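Local structure of 30S ribosomal protein S8 (3RF2) at residues 32-37 with 92-97; 12-17 with 96-101; 114-119 with 161-166. The protein probably binds directly to the central domain of 16S rRNA as a primary binding protein and helps coordinate assembly of the platform of the 30S subunit. One frame throughout, in Å; residues are numbered along the deposited sequence.

Contact 1: 32-37 with 92-97; sequences LKERIL and YPIKIY. With SO4 (sulfate ion), chain B.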
loop_
_atom_site.group_PDB
_atom_site.type_symbol
_atom_site.label_atom_id
_atom_site.label_comp_id
_atom_site.label_asym_id
_atom_site.label_seq_id
_atom_site.Cartn_x
_atom_site.Cartn_y
_atom_site.Cartn_z
ATOM N N LEU A 32 1.477 8.976 4.867
ATOM C CA LEU A 32 1.573 8.872 3.421
ATOM C C LEU A 32 1.164 7.472 2.957
ATOM O O LEU A 32 0.372 7.333 2.037
ATOM C CB LEU A 32 3.000 9.182 2.965
ATOM C CG LEU A 32 3.184 9.136 1.453
ATOM C CD1 LEU A 32 2.029 9.853 0.792
ATOM C CD2 LEU A 32 4.522 9.780 1.045
ATOM N N LYS A 33 1.724 6.448 3.591
ATOM C CA LYS A 33 1.382 5.061 3.286
ATOM C C LYS A 33 -0.126 4.813 3.405
ATOM O O LYS A 33 -0.735 4.140 2.582
ATOM C CB LYS A 33 2.159 4.107 4.204
ATOM C CG LYS A 33 3.504 3.679 3.637
ATOM C CD LYS A 33 4.235 2.699 4.545
ATOM C CE LYS A 33 5.533 3.312 5.087
ATOM N NZ LYS A 33 6.135 2.484 6.165
ATOM N N GLU A 34 -0.721 5.375 4.442
ATOM C CA GLU A 34 -2.144 5.285 4.643
ATOM C C GLU A 34 -2.942 5.920 3.518
ATOM O O GLU A 34 -3.952 5.359 3.106
ATOM C CB GLU A 34 -2.541 5.913 5.983
ATOM C CG GLU A 34 -1.948 5.209 7.189
ATOM C CD GLU A 34 -2.592 5.674 8.489
ATOM O OE1 GLU A 34 -3.236 6.752 8.487
ATOM O OE2 GLU A 34 -2.471 4.948 9.501
ATOM N N ARG A 35 -2.527 7.093 3.040
ATOM C CA ARG A 35 -3.253 7.729 1.944
ATOM C C ARG A 35 -3.081 6.919 0.686
ATOM O O ARG A 35 -3.967 6.892 -0.160
ATOM C CB ARG A 35 -2.812 9.169 1.703
ATOM C CG ARG A 35 -3.509 10.176 2.595
ATOM C CD ARG A 35 -3.303 11.596 2.097
ATOM N NE ARG A 35 -3.725 12.588 3.083
ATOM C CZ ARG A 35 -2.986 12.954 4.124
ATOM N NH1 ARG A 35 -1.797 12.399 4.310
ATOM N NH2 ARG A 35 -3.436 13.862 4.982
ATOM N N ILE A 36 -1.931 6.267 0.566
ATOM C CA ILE A 36 -1.650 5.435 -0.607
ATOM C C ILE A 36 -2.516 4.172 -0.610
ATOM O O ILE A 36 -3.145 3.849 -1.607
ATOM C CB ILE A 36 -0.169 5.046 -0.684
ATOM C CG1 ILE A 36 0.681 6.278 -1.021
ATOM C CG2 ILE A 36 0.046 3.974 -1.754
ATOM C CD1 ILE A 36 2.160 6.015 -0.909
ATOM N N LEU A 37 -2.562 3.499 0.534
ATOM C CA LEU A 37 -3.390 2.319 0.710
ATOM C C LEU A 37 -4.845 2.639 0.497
ATOM O O LEU A 37 -5.607 1.787 0.051
ATOM C CB LEU A 37 -3.193 1.737 2.092
ATOM C CG LEU A 37 -1.834 1.107 2.328
ATOM C CD1 LEU A 37 -1.678 0.693 3.797
ATOM C CD2 LEU A 37 -1.764 -0.077 1.450
ATOM N N TYR A 92 2.255 2.739 14.591
ATOM C CA TYR A 92 1.420 1.540 14.710
ATOM C C TYR A 92 1.457 0.688 13.456
ATOM O O TYR A 92 1.731 1.207 12.380
ATOM C CB TYR A 92 -0.026 1.936 15.000
ATOM C CG TYR A 92 -0.576 3.060 14.142
ATOM C CD1 TYR A 92 -1.389 2.795 13.054
ATOM C CD2 TYR A 92 -0.315 4.388 14.451
ATOM C CE1 TYR A 92 -1.917 3.819 12.286
ATOM C CE2 TYR A 92 -0.835 5.417 13.695
ATOM C CZ TYR A 92 -1.636 5.126 12.610
ATOM O OH TYR A 92 -2.163 6.143 11.845
ATOM N N PRO A 93 1.172 -0.624 13.587
ATOM C CA PRO A 93 1.229 -1.512 12.421
ATOM C C PRO A 93 -0.022 -1.415 11.559
ATOM O O PRO A 93 -1.129 -1.254 12.069
ATOM C CB PRO A 93 1.332 -2.914 13.034
ATOM C CG PRO A 93 1.463 -2.713 14.533
ATOM C CD PRO A 93 0.881 -1.370 14.822
ATOM N N ILE A 94 0.167 -1.488 10.249
ATOM C CA ILE A 94 -0.952 -1.581 9.342
ATOM C C ILE A 94 -1.087 -3.010 8.830
ATOM O O ILE A 94 -0.101 -3.650 8.456
ATOM C CB ILE A 94 -0.817 -0.623 8.186
ATOM C CG1 ILE A 94 -1.088 0.804 8.664
ATOM C CG2 ILE A 94 -1.796 -0.985 7.106
ATOM C CD1 ILE A 94 -0.771 1.854 7.612
ATOM N N LYS A 95 -2.316 -3.515 8.877
ATOM C CA LYS A 95 -2.632 -4.822 8.357
ATOM C C LYS A 95 -3.217 -4.567 6.981
ATOM O O LYS A 95 -4.176 -3.810 6.837
ATOM C CB LYS A 95 -3.653 -5.538 9.259
ATOM C CG LYS A 95 -3.936 -6.988 8.859
ATOM C CD LYS A 95 -4.935 -7.661 9.785
ATOM C CE LYS A 95 -5.097 -9.127 9.438
ATOM N NZ LYS A 95 -6.032 -9.844 10.373
ATOM N N ILE A 96 -2.621 -5.165 5.963
ATOM C CA ILE A 96 -3.151 -5.023 4.613
ATOM C C ILE A 96 -3.787 -6.319 4.135
ATOM O O ILE A 96 -3.138 -7.361 4.155
ATOM C CB ILE A 96 -2.060 -4.621 3.605
ATOM C CG1 ILE A 96 -1.538 -3.212 3.922
ATOM C CG2 ILE A 96 -2.634 -4.712 2.177
ATOM C CD1 ILE A 96 -0.173 -2.904 3.358
ATOM N N TYR A 97 -5.044 -6.249 3.694
ATOM C CA TYR A 97 -5.738 -7.414 3.164
ATOM C C TYR A 97 -5.642 -7.448 1.646
ATOM O O TYR A 97 -6.082 -6.515 0.971
ATOM C CB TYR A 97 -7.212 -7.394 3.578
ATOM C CG TYR A 97 -7.443 -7.560 5.068
ATOM C CD1 TYR A 97 -7.705 -8.810 5.617
ATOM C CD2 TYR A 97 -7.413 -6.467 5.918
ATOM C CE1 TYR A 97 -7.921 -8.965 6.983
ATOM C CE2 TYR A 97 -7.630 -6.610 7.270
ATOM C CZ TYR A 97 -7.880 -7.859 7.799
ATOM O OH TYR A 97 -8.098 -7.993 9.151
HETATM S S SO4 B . 9.386 3.000 8.304
HETATM O O1 SO4 B . 8.864 2.586 7.003
HETATM O O2 SO4 B . 10.786 3.390 8.158
HETATM O O3 SO4 B . 9.309 1.874 9.231
HETATM O O4 SO4 B . 8.595 4.125 8.802
#
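Glu34 and Tyr92 make the polar join between helix 31-43 and the residue leading into strand 93-98: the phenol OH donates a hydrogen bond to Glu34 OE2, 2.6 Å away. The oxygen is met on its syn side but 33° out of the carboxylate plane, and the two side chains cross at about a right angle. OE2 lies at the edge of the ring, near its plane. Tyr92 carries CG between its backbone N and carbonyl carbon (chi1 46°), the crowded position, while the extended chain of Glu34 brings its carboxylate to the hydroxyl. On the way, Glu34 CG lies 3.6 Å from Ile94 CD1, so one side chain serves both a polar and an apolar partner. An alanine at Glu34 would probably leave the Tyr92 hydroxyl without this acceptor, and Ile94 CD1 without the methylene that covers it.

Further along the helix, Leu37 points at the strand and divides its methyls. CD1 meets Ile94 CG2 tip to tip at 3.7 Å; CD2 lies 3.8 Å from Ile96 CD1, the Leu37 and Ile96 side chains crossing at about a right angle.

In the next shell, Trp49 of strand 46-51 touches Glu34, Leu37 and Ile94, and Lys53 makes a cation-pi contact with the Tyr92 ring. Val27 of strand 24-28 packs on both Ile94 and Ile96. The axes of segments 32-37 and 93-97 approach to 11.0 Å, their directions 16° apart. This is the helix-on-sheet packing of an alpha+beta fold, a helix lying almost lengthwise on the central strand of a three-stranded antiparallel sheet.

Contact 2: 12-17 with 96-101; sequences SAIKNA and IYLKYL. With SO4 (sulfate ion), chain D.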
loop_
_atom_site.group_PDB
_atom_site.type_symbol
_atom_site.label_atom_id
_atom_site.label_comp_id
_atom_site.label_asym_id
_atom_site.label_seq_id
_atom_site.Cartn_x
_atom_site.Cartn_y
_atom_site.Cartn_z
ATOM N N SER A 12 7.476 -3.607 -2.167
ATOM C CA SER A 12 8.181 -4.892 -2.171
ATOM C C SER A 12 7.487 -5.956 -1.323
ATOM O O SER A 12 7.175 -7.040 -1.818
ATOM C CB SER A 12 9.625 -4.721 -1.686
ATOM O OG SER A 12 10.477 -4.429 -2.783
ATOM N N ALA A 13 7.285 -5.654 -0.043
ATOM C CA ALA A 13 6.529 -6.536 0.844
ATOM C C ALA A 13 5.199 -6.975 0.200
ATOM O O ALA A 13 4.857 -8.165 0.163
ATOM C CB ALA A 13 6.267 -5.837 2.177
ATOM N N ILE A 14 4.449 -6.002 -0.306
ATOM C CA ILE A 14 3.150 -6.299 -0.873
ATOM C C ILE A 14 3.328 -7.325 -1.983
ATOM O O ILE A 14 2.647 -8.356 -2.005
ATOM C CB ILE A 14 2.481 -5.033 -1.419
ATOM C CG1 ILE A 14 1.903 -4.218 -0.263
ATOM C CG2 ILE A 14 1.374 -5.389 -2.391
ATOM C CD1 ILE A 14 1.454 -2.826 -0.678
ATOM N N LYS A 15 4.271 -7.056 -2.881
ATOM C CA LYS A 15 4.500 -7.930 -4.023
ATOM C C LYS A 15 4.883 -9.346 -3.593
ATOM O O LYS A 15 4.418 -10.324 -4.174
ATOM C CB LYS A 15 5.562 -7.342 -4.966
ATOM C CG LYS A 15 5.013 -6.272 -5.921
ATOM C CD LYS A 15 6.128 -5.370 -6.494
ATOM C CE LYS A 15 7.014 -6.109 -7.508
ATOM N NZ LYS A 15 7.898 -5.187 -8.288
ATOM N N ASN A 16 5.747 -9.459 -2.595
ATOM C CA ASN A 16 6.198 -10.778 -2.163
ATOM C C ASN A 16 5.077 -11.591 -1.538
ATOM O O ASN A 16 4.940 -12.783 -1.803
ATOM C CB ASN A 16 7.368 -10.658 -1.197
ATOM C CG ASN A 16 8.659 -10.339 -1.907
ATOM O OD1 ASN A 16 8.801 -10.625 -3.100
ATOM N ND2 ASN A 16 9.608 -9.745 -1.184
ATOM N N ALA A 17 4.277 -10.928 -0.711
ATOM C CA ALA A 17 3.148 -11.576 -0.074
ATOM C C ALA A 17 2.204 -12.077 -1.155
ATOM O O ALA A 17 1.700 -13.198 -1.090
ATOM C CB ALA A 17 2.450 -10.615 0.876
ATOM N N ILE A 96 -2.621 -5.165 5.963
ATOM C CA ILE A 96 -3.151 -5.023 4.613
ATOM C C ILE A 96 -3.787 -6.319 4.135
ATOM O O ILE A 96 -3.138 -7.361 4.155
ATOM C CB ILE A 96 -2.060 -4.621 3.605
ATOM C CG1 ILE A 96 -1.538 -3.212 3.922
ATOM C CG2 ILE A 96 -2.634 -4.712 2.177
ATOM C CD1 ILE A 96 -0.173 -2.904 3.358
ATOM N N TYR A 97 -5.044 -6.249 3.694
ATOM C CA TYR A 97 -5.738 -7.414 3.164
ATOM C C TYR A 97 -5.642 -7.448 1.646
ATOM O O TYR A 97 -6.082 -6.515 0.971
ATOM C CB TYR A 97 -7.212 -7.394 3.578
ATOM C CG TYR A 97 -7.443 -7.560 5.068
ATOM C CD1 TYR A 97 -7.705 -8.810 5.617
ATOM C CD2 TYR A 97 -7.413 -6.467 5.918
ATOM C CE1 TYR A 97 -7.921 -8.965 6.983
ATOM C CE2 TYR A 97 -7.630 -6.610 7.270
ATOM C CZ TYR A 97 -7.880 -7.859 7.799
ATOM O OH TYR A 97 -8.098 -7.993 9.151
ATOM N N LEU A 98 -5.076 -8.520 1.107
ATOM C CA LEU A 98 -4.806 -8.584 -0.329
ATOM C C LEU A 98 -6.007 -9.083 -1.098
ATOM O O LEU A 98 -6.819 -9.848 -0.581
ATOM C CB LEU A 98 -3.606 -9.474 -0.618
ATOM C CG LEU A 98 -2.297 -9.057 0.040
ATOM C CD1 LEU A 98 -1.295 -10.191 -0.002
ATOM C CD2 LEU A 98 -1.732 -7.800 -0.633
ATOM N N LYS A 99 -6.114 -8.642 -2.344
ATOM C CA LYS A 99 -7.240 -9.007 -3.194
ATOM C C LYS A 99 -6.765 -9.883 -4.328
ATOM O O LYS A 99 -5.932 -9.449 -5.120
ATOM C CB LYS A 99 -7.885 -7.773 -3.818
ATOM C CG LYS A 99 -9.095 -8.122 -4.702
ATOM C CD LYS A 99 -9.691 -6.893 -5.385
ATOM C CE LYS A 99 -10.529 -6.052 -4.407
ATOM N NZ LYS A 99 -11.643 -6.840 -3.799
ATOM N N TYR A 100 -7.308 -11.098 -4.401
ATOM C CA TYR A 100 -7.192 -11.951 -5.583
ATOM C C TYR A 100 -8.559 -12.111 -6.241
ATOM O O TYR A 100 -9.580 -11.987 -5.576
ATOM C CB TYR A 100 -6.658 -13.323 -5.204
ATOM C CG TYR A 100 -5.392 -13.256 -4.400
ATOM C CD1 TYR A 100 -4.150 -13.369 -5.024
ATOM C CD2 TYR A 100 -5.434 -13.069 -3.019
ATOM C CE1 TYR A 100 -2.986 -13.301 -4.305
ATOM C CE2 TYR A 100 -4.263 -12.986 -2.280
ATOM C CZ TYR A 100 -3.048 -13.114 -2.933
ATOM O OH TYR A 100 -1.897 -13.054 -2.219
ATOM N N LEU A 101 -8.571 -12.393 -7.540
ATOM C CA LEU A 101 -9.821 -12.567 -8.265
ATOM C C LEU A 101 -10.437 -13.952 -8.101
ATOM O O LEU A 101 -11.661 -14.084 -8.043
ATOM C CB LEU A 101 -9.641 -12.233 -9.747
ATOM C CG LEU A 101 -9.707 -10.713 -9.937
ATOM C CD1 LEU A 101 -8.321 -10.046 -9.892
ATOM C CD2 LEU A 101 -10.445 -10.357 -11.208
HETATM S S SO4 D . 9.434 -6.684 -11.578
HETATM O O1 SO4 D . 8.723 -5.420 -11.412
HETATM O O2 SO4 D . 10.815 -6.526 -11.131
HETATM O O3 SO4 D . 9.382 -7.077 -12.986
HETATM O O4 SO4 D . 8.819 -7.700 -10.734
#
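Ile14 and Leu98 bring the backbones nearest, their CA atoms 8.3 Å apart, where helix 6-19 passes strand 93-98; the axes of the short segments 12-17 and 96-98 run 39° apart in direction and approach to 10.3 Å. This is a helix packed on an antiparallel sheet: the strand is the central one of the sheet it forms with strands 24-28 and 46-51, and the interface is wholly apolar at its buried middle, with no hydrogen bond from one segment to the other.

Leu98 carries much of it. With CG anti to its carbonyl carbon (chi1 -59°), the side chain rises from the strand and its two methyls part company at the helix. CD1 lies 3.9 Å from Ala17 CB; CD2 faces Ile14 CG2 more loosely, at 4.3 Å. Because Ala17 ends at CB, the leucine methyl comes close to the helix backbone itself, to within 4.1 Å of Ala17 C. Ile14 reaches the neighbouring inward-facing residue of the strand with its other branch, CD1 standing 4.4 Å from Ile96 CD1. Leu25 of strand 24-28 touches both Ala17 and Ile96, extending the apolar layer beyond the central strand.

Away from this interface Lys15 NZ makes a weak hydrogen bond to a sulfate oxygen, probably supplied by the crystallisation liquor; the same amino group also bonds to Asn112 OD1. Past the strand, the Tyr100 side chain turns back towards the helix. Its hydroxyl finds its hydrogen-bond partner in Asp22 O. Ala17 O, 3.8 Å from Tyr100 OH, is a neighbour too distant to bond.

Contact 3: 114-119 with 161-166; sequences VKVSKG and GEVIAF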
loop_
_atom_site.group_PDB
_atom_site.type_symbol
_atom_site.label_atom_id
_atom_site.label_comp_id
_atom_site.label_asym_id
_atom_site.label_seq_id
_atom_site.Cartn_x
_atom_site.Cartn_y
_atom_site.Cartn_z
ATOM N N VAL A 114 5.103 -0.130 -8.783
ATOM C CA VAL A 114 6.479 0.324 -8.890
ATOM C C VAL A 114 6.604 1.783 -8.486
ATOM O O VAL A 114 5.796 2.626 -8.893
ATOM C CB VAL A 114 6.998 0.184 -10.324
ATOM C CG1 VAL A 114 6.935 -1.265 -10.767
ATOM C CG2 VAL A 114 6.176 1.031 -11.236
ATOM N N LYS A 115 7.625 2.071 -7.681
ATOM C CA LYS A 115 7.905 3.430 -7.242
ATOM C C LYS A 115 8.420 4.244 -8.438
ATOM O O LYS A 115 9.216 3.766 -9.224
ATOM C CB LYS A 115 8.927 3.410 -6.103
ATOM C CG LYS A 115 9.181 4.774 -5.446
ATOM C CD LYS A 115 8.395 4.927 -4.152
ATOM C CE LYS A 115 8.138 6.374 -3.808
ATOM N NZ LYS A 115 9.390 7.080 -3.399
ATOM N N VAL A 116 7.947 5.475 -8.553
ATOM C CA VAL A 116 8.403 6.373 -9.599
ATOM C C VAL A 116 9.370 7.381 -8.993
ATOM O O VAL A 116 10.582 7.210 -9.065
ATOM C CB VAL A 116 7.227 7.104 -10.261
ATOM C CG1 VAL A 116 7.726 8.150 -11.232
ATOM C CG2 VAL A 116 6.314 6.111 -10.957
ATOM N N SER A 117 8.829 8.420 -8.370
ATOM C CA SER A 117 9.656 9.416 -7.709
ATOM C C SER A 117 10.511 8.773 -6.623
ATOM O O SER A 117 10.013 8.007 -5.804
ATOM C CB SER A 117 8.785 10.515 -7.108
ATOM O OG SER A 117 9.517 11.712 -6.949
ATOM N N LYS A 118 11.801 9.086 -6.627
ATOM C CA LYS A 118 12.721 8.590 -5.610
ATOM C C LYS A 118 13.689 9.682 -5.175
ATOM O O LYS A 118 13.578 10.830 -5.601
ATOM C CB LYS A 118 13.509 7.385 -6.124
ATOM C CG LYS A 118 12.753 6.494 -7.082
ATOM C CD LYS A 118 13.717 5.680 -7.927
ATOM C CE LYS A 118 13.228 4.258 -8.116
ATOM N NZ LYS A 118 14.351 3.324 -8.377
ATOM N N GLY A 119 14.640 9.315 -4.326
ATOM C CA GLY A 119 15.636 10.251 -3.844
ATOM C C GLY A 119 16.542 10.728 -4.957
ATOM O O GLY A 119 17.067 9.925 -5.727
ATOM N N GLY A 161 1.416 17.267 -9.374
ATOM C CA GLY A 161 1.908 16.669 -8.153
ATOM C C GLY A 161 3.059 15.713 -8.351
ATOM O O GLY A 161 3.494 15.462 -9.477
ATOM N N GLU A 162 3.551 15.169 -7.244
ATOM C CA GLU A 162 4.633 14.209 -7.296
ATOM C C GLU A 162 4.097 12.831 -7.661
ATOM O O GLU A 162 3.103 12.370 -7.104
ATOM C CB GLU A 162 5.360 14.161 -5.960
ATOM C CG GLU A 162 6.594 13.270 -5.963
ATOM C CD GLU A 162 7.310 13.272 -4.623
ATOM O OE1 GLU A 162 6.667 13.648 -3.616
ATOM O OE2 GLU A 162 8.510 12.904 -4.581
ATOM N N VAL A 163 4.755 12.174 -8.606
ATOM C CA VAL A 163 4.306 10.861 -9.032
ATOM C C VAL A 163 4.960 9.813 -8.167
ATOM O O VAL A 163 6.134 9.474 -8.355
ATOM C CB VAL A 163 4.647 10.565 -10.494
ATOM C CG1 VAL A 163 4.016 9.242 -10.914
ATOM C CG2 VAL A 163 4.190 11.715 -11.406
ATOM N N ILE A 164 4.187 9.287 -7.223
ATOM C CA ILE A 164 4.714 8.312 -6.283
ATOM C C ILE A 164 4.880 6.931 -6.890
ATOM O O ILE A 164 5.856 6.242 -6.584
ATOM C CB ILE A 164 3.829 8.210 -5.016
ATOM C CG1 ILE A 164 3.730 9.565 -4.327
ATOM C CG2 ILE A 164 4.399 7.186 -4.050
ATOM C CD1 ILE A 164 2.826 9.550 -3.124
ATOM N N ALA A 165 3.937 6.520 -7.746
ATOM C CA ALA A 165 3.935 5.129 -8.196
ATOM C C ALA A 165 3.060 4.869 -9.421
ATOM O O ALA A 165 2.102 5.590 -9.678
ATOM C CB ALA A 165 3.466 4.222 -7.029
ATOM N N PHE A 166 3.393 3.808 -10.149
ATOM C CA PHE A 166 2.525 3.241 -11.173
ATOM C C PHE A 166 1.970 1.921 -10.656
ATOM O O PHE A 166 2.693 1.131 -10.076
ATOM C CB PHE A 166 3.309 2.954 -12.454
ATOM C CG PHE A 166 3.563 4.166 -13.304
ATOM C CD1 PHE A 166 3.378 5.441 -12.798
ATOM C CD2 PHE A 166 3.962 4.022 -14.629
ATOM C CE1 PHE A 166 3.595 6.559 -13.595
ATOM C CE2 PHE A 166 4.187 5.129 -15.425
ATOM C CZ PHE A 166 4.003 6.403 -14.902
#
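An antiparallel strand pair joins strand 113-115 to strand 161-167. Val114 and Phe166 form the hydrogen-bonded pair, each N bonded to the other's O at 3.0 Å, and Lys115 with Ala165 is the non-hydrogen-bonded pair that follows. Val116 N still reaches Ile164 O in register and almost straight, with 174° at the hydrogen, yet stands above that carbonyl's plane. The pattern breaks at Ser117, whose N turns to Val163 O at 2.9 Å, so consecutive amides are taken by consecutive carbonyls. On the other side of strand 161-167, Ile164 and Ala165 share Ile141 as their opposite residue, a classic beta bulge.

Val116 packs with both its branches: CG2 sits 3.5 Å from Phe166 CD1, at a slant to the ring, and CG1 lies 3.9 Å from Val163 CG1. Ser117 OG, anti to its own N (chi1 -156°), donates to Glu162 OE2 at 2.8 Å through the anti lone pair of that oxygen, and OG is also hydrogen-bonded to Val123 N. Lys115, bent at chi2 and chi4, curls back to give Ser117 O a 2.7 Å bond from NZ; Asp5 supplies a salt bridge to the same amine.

A short antiparallel pairing thus lies on one edge of strand 161-167, its departing chain still pinned by main-chain and serine bonds, while the same strand carries its bulge toward strand 139-144, all within the C-terminal antiparallel sheet of S8.

Contacts 1 and 2 lie about 12 Å apart, centre to centre, and share strand 93-98, with Ile96 common to both: helices 31-43 and 6-19 thus pack against the same central strand of the three-stranded sheet. Contact 3 lies in the second antiparallel sheet, about 17 Å from contact 1 and about 19 Å from contact 2, again centre to centre. Along the chain, contacts 1 and 2 both close on strand 93-98 before contact 3 opens at strand 113-115. Leu32 and Ile36, on helix 31-43, touch Ile164 of contact 3, while Ile7 and Phe11 of helix 6-19 meet Ile164 and Ala165. The two helices therefore lie between the sheets and tie one to the other.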